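Local coordinates for protein Isomerase/lactonizing enzyme (Agrobacterium fabrum str. C58, PDB 2NQL) that belongs to the enolase superfamily as a mandelate racemase/muconate lactonizing enzyme-like protein of two subunits that holds a sodium ion in its barrel domain, at residues Phe118-Leu123 with Trp268-Asp273; Ser99-Asp104 with Ile128-Ile133; Ile322-Ser327 with Gly356-Arg361. All blocks are in the same frame, centred on the assembly; numbering follows the deposited sequence.

Contact 1 of 3, residues Phe118-Leu123 with Trp268-Asp273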
# COMPACT_ATOMS: atom_id res chain seq x y z
N PHE A 118 -2.57 3.15 -2.97
CA PHE A 118 -3.04 4.45 -3.44
C PHE A 118 -1.96 5.52 -3.44
O PHE A 118 -2.02 6.43 -4.24
CB PHE A 118 -4.23 4.94 -2.60
CG PHE A 118 -5.46 4.07 -2.77
CD1 PHE A 118 -6.24 4.20 -3.90
CD2 PHE A 118 -5.79 3.12 -1.79
CE1 PHE A 118 -7.38 3.39 -4.08
CE2 PHE A 118 -6.92 2.31 -1.95
CZ PHE A 118 -7.71 2.44 -3.12
N TYR A 119 -1.01 5.42 -2.52
CA TYR A 119 0.06 6.41 -2.49
C TYR A 119 0.86 6.40 -3.79
O TYR A 119 1.04 7.45 -4.40
CB TYR A 119 1.01 6.18 -1.31
CG TYR A 119 1.88 7.39 -1.03
CD1 TYR A 119 1.34 8.56 -0.53
CD2 TYR A 119 3.28 7.35 -1.27
CE1 TYR A 119 2.14 9.68 -0.25
CE2 TYR A 119 4.10 8.47 -1.01
CZ TYR A 119 3.52 9.62 -0.49
OH TYR A 119 4.26 10.75 -0.20
N VAL A 120 1.28 5.21 -4.22
CA VAL A 120 2.01 5.11 -5.48
C VAL A 120 1.12 5.36 -6.70
O VAL A 120 1.59 5.91 -7.68
CB VAL A 120 2.97 3.88 -5.58
CG1 VAL A 120 3.77 3.87 -6.95
CG2 VAL A 120 4.01 3.95 -4.43
N ASP A 121 -0.18 5.04 -6.60
CA ASP A 121 -1.11 5.43 -7.69
C ASP A 121 -1.00 6.95 -7.89
O ASP A 121 -0.86 7.44 -9.02
CB ASP A 121 -2.58 5.13 -7.32
CG ASP A 121 -2.98 3.68 -7.56
OD1 ASP A 121 -2.20 2.86 -8.07
OD2 ASP A 121 -4.14 3.38 -7.15
N ALA A 122 -1.06 7.69 -6.78
CA ALA A 122 -1.00 9.15 -6.83
C ALA A 122 0.31 9.63 -7.42
O ALA A 122 0.31 10.53 -8.27
CB ALA A 122 -1.23 9.76 -5.43
N LEU A 123 1.42 9.03 -6.97
CA LEU A 123 2.74 9.38 -7.47
C LEU A 123 2.86 9.09 -8.96
O LEU A 123 3.49 9.85 -9.68
CB LEU A 123 3.84 8.67 -6.71
CG LEU A 123 3.94 8.90 -5.18
CD1 LEU A 123 5.22 8.21 -4.63
CD2 LEU A 123 3.90 10.39 -4.82
N TRP A 268 1.93 -4.88 -8.82
CA TRP A 268 3.09 -4.26 -8.17
C TRP A 268 3.03 -2.74 -8.24
O TRP A 268 2.20 -2.18 -8.97
CB TRP A 268 4.39 -4.74 -8.80
CG TRP A 268 4.65 -6.19 -8.63
CD1 TRP A 268 4.02 -7.06 -7.80
CD2 TRP A 268 5.63 -6.94 -9.34
NE1 TRP A 268 4.55 -8.32 -7.94
CE2 TRP A 268 5.55 -8.27 -8.88
CE3 TRP A 268 6.57 -6.62 -10.33
CZ2 TRP A 268 6.37 -9.29 -9.38
CZ3 TRP A 268 7.38 -7.64 -10.83
CH2 TRP A 268 7.29 -8.95 -10.34
N ARG A 269 3.92 -2.07 -7.50
CA ARG A 269 4.05 -0.63 -7.63
C ARG A 269 5.48 -0.17 -7.97
O ARG A 269 5.66 0.81 -8.66
CB ARG A 269 3.55 0.09 -6.35
CG ARG A 269 2.06 -0.15 -6.01
CD ARG A 269 1.14 0.44 -7.07
NE ARG A 269 -0.26 0.49 -6.62
CZ ARG A 269 -1.12 -0.52 -6.73
NH1 ARG A 269 -0.76 -1.69 -7.27
NH2 ARG A 269 -2.35 -0.37 -6.27
N THR A 270 6.51 -0.86 -7.44
CA THR A 270 7.90 -0.40 -7.63
C THR A 270 8.81 -1.60 -7.85
O THR A 270 8.42 -2.75 -7.65
CB THR A 270 8.43 0.35 -6.38
OG1 THR A 270 8.60 -0.60 -5.34
CG2 THR A 270 7.46 1.51 -5.94
N HIS A 271 10.06 -1.33 -8.22
CA HIS A 271 11.05 -2.38 -8.37
C HIS A 271 11.26 -3.16 -7.07
O HIS A 271 11.66 -4.33 -7.11
CB HIS A 271 12.37 -1.78 -8.86
CG HIS A 271 13.02 -0.89 -7.84
ND1 HIS A 271 13.99 -1.35 -6.97
CD2 HIS A 271 12.82 0.41 -7.54
CE1 HIS A 271 14.37 -0.35 -6.19
NE2 HIS A 271 13.67 0.73 -6.52
N TRP A 272 10.98 -2.54 -5.92
CA TRP A 272 11.06 -3.26 -4.64
C TRP A 272 10.13 -4.47 -4.59
O TRP A 272 10.47 -5.56 -4.09
CB TRP A 272 10.75 -2.31 -3.47
CG TRP A 272 11.74 -1.21 -3.28
CD1 TRP A 272 11.52 0.12 -3.46
CD2 TRP A 272 13.10 -1.33 -2.84
NE1 TRP A 272 12.65 0.85 -3.15
CE2 TRP A 272 13.64 -0.02 -2.77
CE3 TRP A 272 13.91 -2.43 -2.48
CZ2 TRP A 272 14.96 0.23 -2.38
CZ3 TRP A 272 15.22 -2.17 -2.08
CH2 TRP A 272 15.73 -0.86 -2.03
N ASP A 273 8.92 -4.29 -5.12
CA ASP A 273 7.99 -5.39 -5.25
C ASP A 273 8.53 -6.48 -6.14
O ASP A 273 8.34 -7.66 -5.85
CB ASP A 273 6.65 -4.88 -5.79
CG ASP A 273 6.05 -3.84 -4.89
OD1 ASP A 273 6.16 -4.02 -3.67
OD2 ASP A 273 5.48 -2.84 -5.37
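Arg269 and Val120 meet where helix 117-138 of the enolase-type N-terminal domain lies against the turn that opens helix 271-278 of the barrel domain. The hydrocarbon part of the arginine slides past the valine in the opposite direction, with Val120 CG1 3.8 Å from Arg269 CB. A branched valine suits a helix face pressed on an aliphatic stem, since it offers a short, stiff apolar surface. Bending at chi2 (-65°) turns the rest of the arginine across the helix toward Asp121, whose OD1 comes 3.4 Å from Arg269 NE. The two flat groups are nearly parallel, 7° apart, yet the oxygen lies well out of the guanidinium plane, so this salt bridge rests on charge alone, with no N-H aimed at the oxygen.

The directed bonds of both residues go to other partners. Arg269 NE donates to Gly117 O and NH1 to Arg112 O of the second subunit, while Tyr114 of the second subunit takes a hydrogen bond with Asp121 OD2 and a cation-pi contact with the arginine. The buried ion pair is thus built into the subunit interface, and Asp121 OD1 is also bonded to His292 ND1.

Behind the arginine, a capping box fixes its backbone. Thr270 is the N-cap, its OG1 weakly bonded to Trp272 N, and Asp273 reaches back to the amides before it. Asp273 OD2 accepts from Thr270 N at 3.0 Å, above the carboxylate plane, and from Arg269 N at 2.8 Å on the anti side.

Contact 2 of 3, residues Ser99-Asp104 with Ile128-Ile133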
# COMPACT_ATOMS: atom_id res chain seq x y z
N SER A 99 12.47 12.17 -12.09
CA SER A 99 12.67 11.03 -11.19
C SER A 99 13.13 11.46 -9.80
O SER A 99 12.78 10.83 -8.80
CB SER A 99 13.61 10.00 -11.80
OG SER A 99 12.98 9.41 -12.93
N ALA A 100 13.88 12.56 -9.75
CA ALA A 100 14.24 13.18 -8.47
C ALA A 100 13.00 13.65 -7.69
O ALA A 100 12.92 13.45 -6.47
CB ALA A 100 15.22 14.35 -8.70
N VAL A 101 12.04 14.25 -8.38
CA VAL A 101 10.79 14.67 -7.74
C VAL A 101 10.00 13.46 -7.21
O VAL A 101 9.57 13.46 -6.04
CB VAL A 101 9.91 15.57 -8.63
CG1 VAL A 101 8.55 15.91 -7.95
CG2 VAL A 101 10.64 16.88 -9.00
N TYR A 102 9.84 12.43 -8.07
CA TYR A 102 9.25 11.16 -7.66
C TYR A 102 9.89 10.60 -6.38
O TYR A 102 9.19 10.22 -5.42
CB TYR A 102 9.30 10.09 -8.78
CG TYR A 102 8.86 8.76 -8.23
CD1 TYR A 102 7.50 8.44 -8.10
CD2 TYR A 102 9.80 7.84 -7.75
CE1 TYR A 102 7.10 7.21 -7.54
CE2 TYR A 102 9.42 6.63 -7.18
CZ TYR A 102 8.08 6.31 -7.06
OH TYR A 102 7.74 5.10 -6.50
N ASP A 103 11.22 10.52 -6.37
CA ASP A 103 11.94 9.92 -5.25
C ASP A 103 11.72 10.72 -3.97
O ASP A 103 11.54 10.13 -2.91
CB ASP A 103 13.44 9.81 -5.55
CG ASP A 103 13.78 8.65 -6.48
OD1 ASP A 103 12.98 7.70 -6.59
OD2 ASP A 103 14.89 8.68 -7.09
N ASP A 104 11.70 12.05 -4.08
CA ASP A 104 11.37 12.90 -2.92
C ASP A 104 9.97 12.66 -2.37
O ASP A 104 9.79 12.57 -1.15
CB ASP A 104 11.56 14.38 -3.24
CG ASP A 104 13.03 14.78 -3.33
OD1 ASP A 104 13.91 13.95 -2.98
OD2 ASP A 104 13.30 15.91 -3.77
N ILE A 128 3.87 10.88 -14.43
CA ILE A 128 3.54 10.93 -15.87
C ILE A 128 3.39 12.40 -16.34
O ILE A 128 3.97 12.79 -17.36
CB ILE A 128 2.25 10.09 -16.17
CG1 ILE A 128 2.52 8.60 -15.88
CG2 ILE A 128 1.79 10.35 -17.65
CD1 ILE A 128 1.26 7.72 -15.78
N ALA A 129 2.66 13.22 -15.58
CA ALA A 129 2.48 14.63 -15.94
C ALA A 129 3.81 15.40 -15.98
O ALA A 129 4.03 16.21 -16.87
CB ALA A 129 1.50 15.29 -15.02
N LEU A 130 4.68 15.15 -15.00
CA LEU A 130 5.99 15.80 -14.98
C LEU A 130 6.90 15.36 -16.15
O LEU A 130 7.57 16.22 -16.75
CB LEU A 130 6.70 15.56 -13.63
CG LEU A 130 7.76 16.61 -13.24
CD1 LEU A 130 7.19 18.02 -13.09
CD2 LEU A 130 8.41 16.18 -11.94
N TRP A 131 6.92 14.07 -16.48
CA TRP A 131 7.65 13.63 -17.69
C TRP A 131 7.07 14.21 -18.99
O TRP A 131 7.83 14.50 -19.93
CB TRP A 131 7.72 12.11 -17.80
CG TRP A 131 8.78 11.46 -16.97
CD1 TRP A 131 8.61 10.75 -15.78
CD2 TRP A 131 10.19 11.44 -17.24
NE1 TRP A 131 9.83 10.28 -15.33
CE2 TRP A 131 10.81 10.70 -16.20
CE3 TRP A 131 10.98 11.98 -18.27
CZ2 TRP A 131 12.21 10.49 -16.16
CZ3 TRP A 131 12.37 11.76 -18.23
CH2 TRP A 131 12.96 11.04 -17.17
N ASP A 132 5.74 14.36 -19.03
CA ASP A 132 5.06 15.01 -20.19
C ASP A 132 5.60 16.44 -20.34
O ASP A 132 5.99 16.87 -21.43
CB ASP A 132 3.55 15.01 -19.96
CG ASP A 132 2.74 15.49 -21.17
OD1 ASP A 132 3.30 15.61 -22.29
OD2 ASP A 132 1.52 15.75 -21.00
N ILE A 133 5.62 17.18 -19.24
CA ILE A 133 6.18 18.55 -19.22
C ILE A 133 7.66 18.56 -19.63
O ILE A 133 8.06 19.38 -20.48
CB ILE A 133 5.94 19.24 -17.84
CG1 ILE A 133 4.44 19.56 -17.67
CG2 ILE A 133 6.73 20.55 -17.74
CD1 ILE A 133 4.03 19.89 -16.23
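Val101 and Leu130 pack helix 98-109 against helix 117-138, two helices of the N-terminal domain that this family shares with enolase. Their side chains cross at about a right angle, and a single methyl does the touching for the leucine: Leu130 CD2 sits 3.7 Å from Val101 CB and 3.8 Å from Val101 CG2, while Val101 CG1 is 4.0 Å from the same Leu130 CD2. The methyl therefore rests on the branch point of the valine, close to both of its arms. Leu130 reaches this place because its CG stands anti to the backbone N (chi1 -156°), which carries the isobutyl group out toward the other helix. The beta-branched valine gives it a broad, rigid seat, and the longer leucine spans the gap between backbones whose nearest CA atoms here, those of Val101 and Leu130, are 8.8 Å apart. Met57 of strand 50-59 also packs on Leu130, continuing the apolar layer toward the sheet.

Beside this pair, at Ser99 and Trp131, the contact turns polar. Trp131, with its CG beside the backbone N (chi1 -81°), swings its ring toward helix 98-109, although its CB does not point there. Ser99 OG meets this ring at the edge, near its plane, 3.5 Å from Trp131 CZ2. The hydroxyl forms its hydrogen bond with Thr296 OG1, and Trp131 NE1 donates to that same Thr296 oxygen. A small serine suits the position, since it can lie beside the indole rim and still reach the threonine.

The chemistry implies two unlike halves: a greasy seam that depends on shape, and a polar edge where serine and tryptophan are tied indirectly through a hydroxyl of helix 295-308 in the barrel domain.

Contact 3 of 3, residues Ile322-Ser327 with Gly356-Arg361; sequences IFLAAS and GDMDCR
Helix 322-331, one of the helices of the enolase-type barrel domain, is covered on one side by the segment leading into the short strand 359-361, and Met358 makes the whole contact. Its sulfur settles on the helix backbone: Met358 SD is 3.7 Å from Ala325 CA and 3.9 Å from Ala325 CB. Leu324 adds a flank, its CG 4.2 Å from the same sulfur, the two side chains lying obliquely to each other.

The methionine is extended through its first two torsions (chi1 176°, chi2 169°) and bends only at chi3 (59°), so the sulfur is thrust as far as the helix before the terminal methyl turns aside. Alanine suits the receiving position because its single methyl leaves the backbone open to so close an approach, while unbranched, flexible methionine can bridge backbones that stay 7.1 Å apart between the CA atoms of Ala325 and Met358. Phe347 of helix 344-347 packs on both Leu324 and Met358, closing the apolar group.

Strand 359-361 pairs antiparallel with strand 364-366, which in turn lies beside strand 152-158. The arrangement is the run leading into a two-stranded hairpin that extends the barrel sheet, laid over an outer helix through Met358, within the modified TIM barrel of the enolase superfamily.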
# COMPACT_ATOMS: atom_id res chain seq x y z
N ILE A 322 -4.24 8.16 -21.25
CA ILE A 322 -3.07 8.97 -20.80
C ILE A 322 -1.97 8.07 -20.20
O ILE A 322 -0.80 8.10 -20.64
CB ILE A 322 -3.50 10.12 -19.81
CG1 ILE A 322 -4.50 11.12 -20.45
CG2 ILE A 322 -2.28 10.81 -19.15
CD1 ILE A 322 -4.02 11.84 -21.68
N PHE A 323 -2.31 7.28 -19.18
CA PHE A 323 -1.35 6.29 -18.71
C PHE A 323 -0.99 5.18 -19.70
O PHE A 323 0.11 4.66 -19.65
CB PHE A 323 -1.57 5.79 -17.27
CG PHE A 323 -2.84 4.98 -17.05
CD1 PHE A 323 -3.01 3.70 -17.60
CD2 PHE A 323 -3.83 5.46 -16.19
CE1 PHE A 323 -4.17 2.94 -17.33
CE2 PHE A 323 -5.00 4.73 -15.92
CZ PHE A 323 -5.17 3.46 -16.48
N LEU A 324 -1.90 4.86 -20.62
CA LEU A 324 -1.51 3.91 -21.67
C LEU A 324 -0.42 4.52 -22.57
O LEU A 324 0.56 3.85 -22.88
CB LEU A 324 -2.72 3.48 -22.50
CG LEU A 324 -2.36 2.51 -23.64
CD1 LEU A 324 -1.75 1.23 -23.11
CD2 LEU A 324 -3.63 2.22 -24.45
N ALA A 325 -0.59 5.77 -22.98
CA ALA A 325 0.41 6.44 -23.78
C ALA A 325 1.76 6.49 -23.06
O ALA A 325 2.79 6.20 -23.66
CB ALA A 325 -0.03 7.82 -24.16
N ALA A 326 1.72 6.82 -21.76
CA ALA A 326 2.91 6.69 -20.90
C ALA A 326 3.53 5.30 -20.92
O ALA A 326 4.75 5.18 -21.06
CB ALA A 326 2.57 7.14 -19.47
N SER A 327 2.70 4.25 -20.81
CA SER A 327 3.17 2.87 -20.88
C SER A 327 3.91 2.62 -22.21
O SER A 327 4.99 2.03 -22.20
CB SER A 327 2.03 1.84 -20.73
OG SER A 327 2.57 0.53 -20.58
N GLY A 356 -3.95 13.22 -30.41
CA GLY A 356 -2.67 12.51 -30.53
C GLY A 356 -2.76 11.17 -31.23
O GLY A 356 -3.67 10.39 -30.98
N ASP A 357 -1.78 10.89 -32.09
CA ASP A 357 -1.75 9.68 -32.91
C ASP A 357 -1.21 8.41 -32.19
O ASP A 357 -0.20 7.83 -32.58
CB ASP A 357 -0.97 9.95 -34.21
CG ASP A 357 0.52 10.29 -33.97
OD1 ASP A 357 0.86 11.03 -33.01
OD2 ASP A 357 1.36 9.81 -34.76
N MET A 358 -1.92 7.94 -31.18
CA MET A 358 -1.62 6.64 -30.61
C MET A 358 -2.54 5.61 -31.31
O MET A 358 -3.76 5.80 -31.34
CB MET A 358 -1.91 6.66 -29.10
CG MET A 358 -1.73 5.31 -28.44
SD MET A 358 -1.74 5.35 -26.62
CE MET A 358 -3.35 6.04 -26.27
N ASP A 359 -1.98 4.53 -31.86
CA ASP A 359 -2.81 3.54 -32.54
C ASP A 359 -2.39 2.12 -32.21
O ASP A 359 -1.29 1.88 -31.72
CB ASP A 359 -2.83 3.78 -34.08
CG ASP A 359 -4.06 3.16 -34.76
OD1 ASP A 359 -5.04 2.76 -34.07
OD2 ASP A 359 -4.03 3.07 -36.00
N CYS A 360 -3.29 1.18 -32.48
CA CYS A 360 -2.93 -0.22 -32.49
C CYS A 360 -3.66 -0.88 -33.66
O CYS A 360 -4.88 -0.79 -33.75
CB CYS A 360 -3.36 -0.87 -31.18
SG CYS A 360 -2.79 -2.56 -30.97
N ARG A 361 -2.89 -1.49 -34.57
CA ARG A 361 -3.48 -2.20 -35.71
C ARG A 361 -2.55 -3.32 -36.20
O ARG A 361 -1.33 -3.25 -36.02
CB ARG A 361 -3.88 -1.23 -36.84
CG ARG A 361 -2.77 -0.38 -37.36
CD ARG A 361 -3.25 0.75 -38.32
NE ARG A 361 -2.05 1.27 -38.97
CZ ARG A 361 -1.35 2.35 -38.59
NH1 ARG A 361 -1.74 3.11 -37.56
NH2 ARG A 361 -0.26 2.68 -39.27

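How the contacts relate
Contacts 1 and 2 share helix 117-138 and touch each other through Tyr102, which packs on Leu123 and Thr270; contact 1 uses the helix to join the N-terminal domain to the barrel, contact 2 to join two helices within the N-terminal domain. Contact 3 belongs to the barrel domain, yet it meets contact 2 where Ile128 lies on Phe323 and Ala326, another seam between the domains. Contacts 1 and 3 are buried, about 21 Å apart between centres, whereas contact 2 is only partly buried. Their chemistry follows their neighbours rather than burial: an ion pair beside an apolar stem at the subunit interface in contact 1, mixed apolar and polar edges in contact 2, apolar packing inside one domain in contact 3.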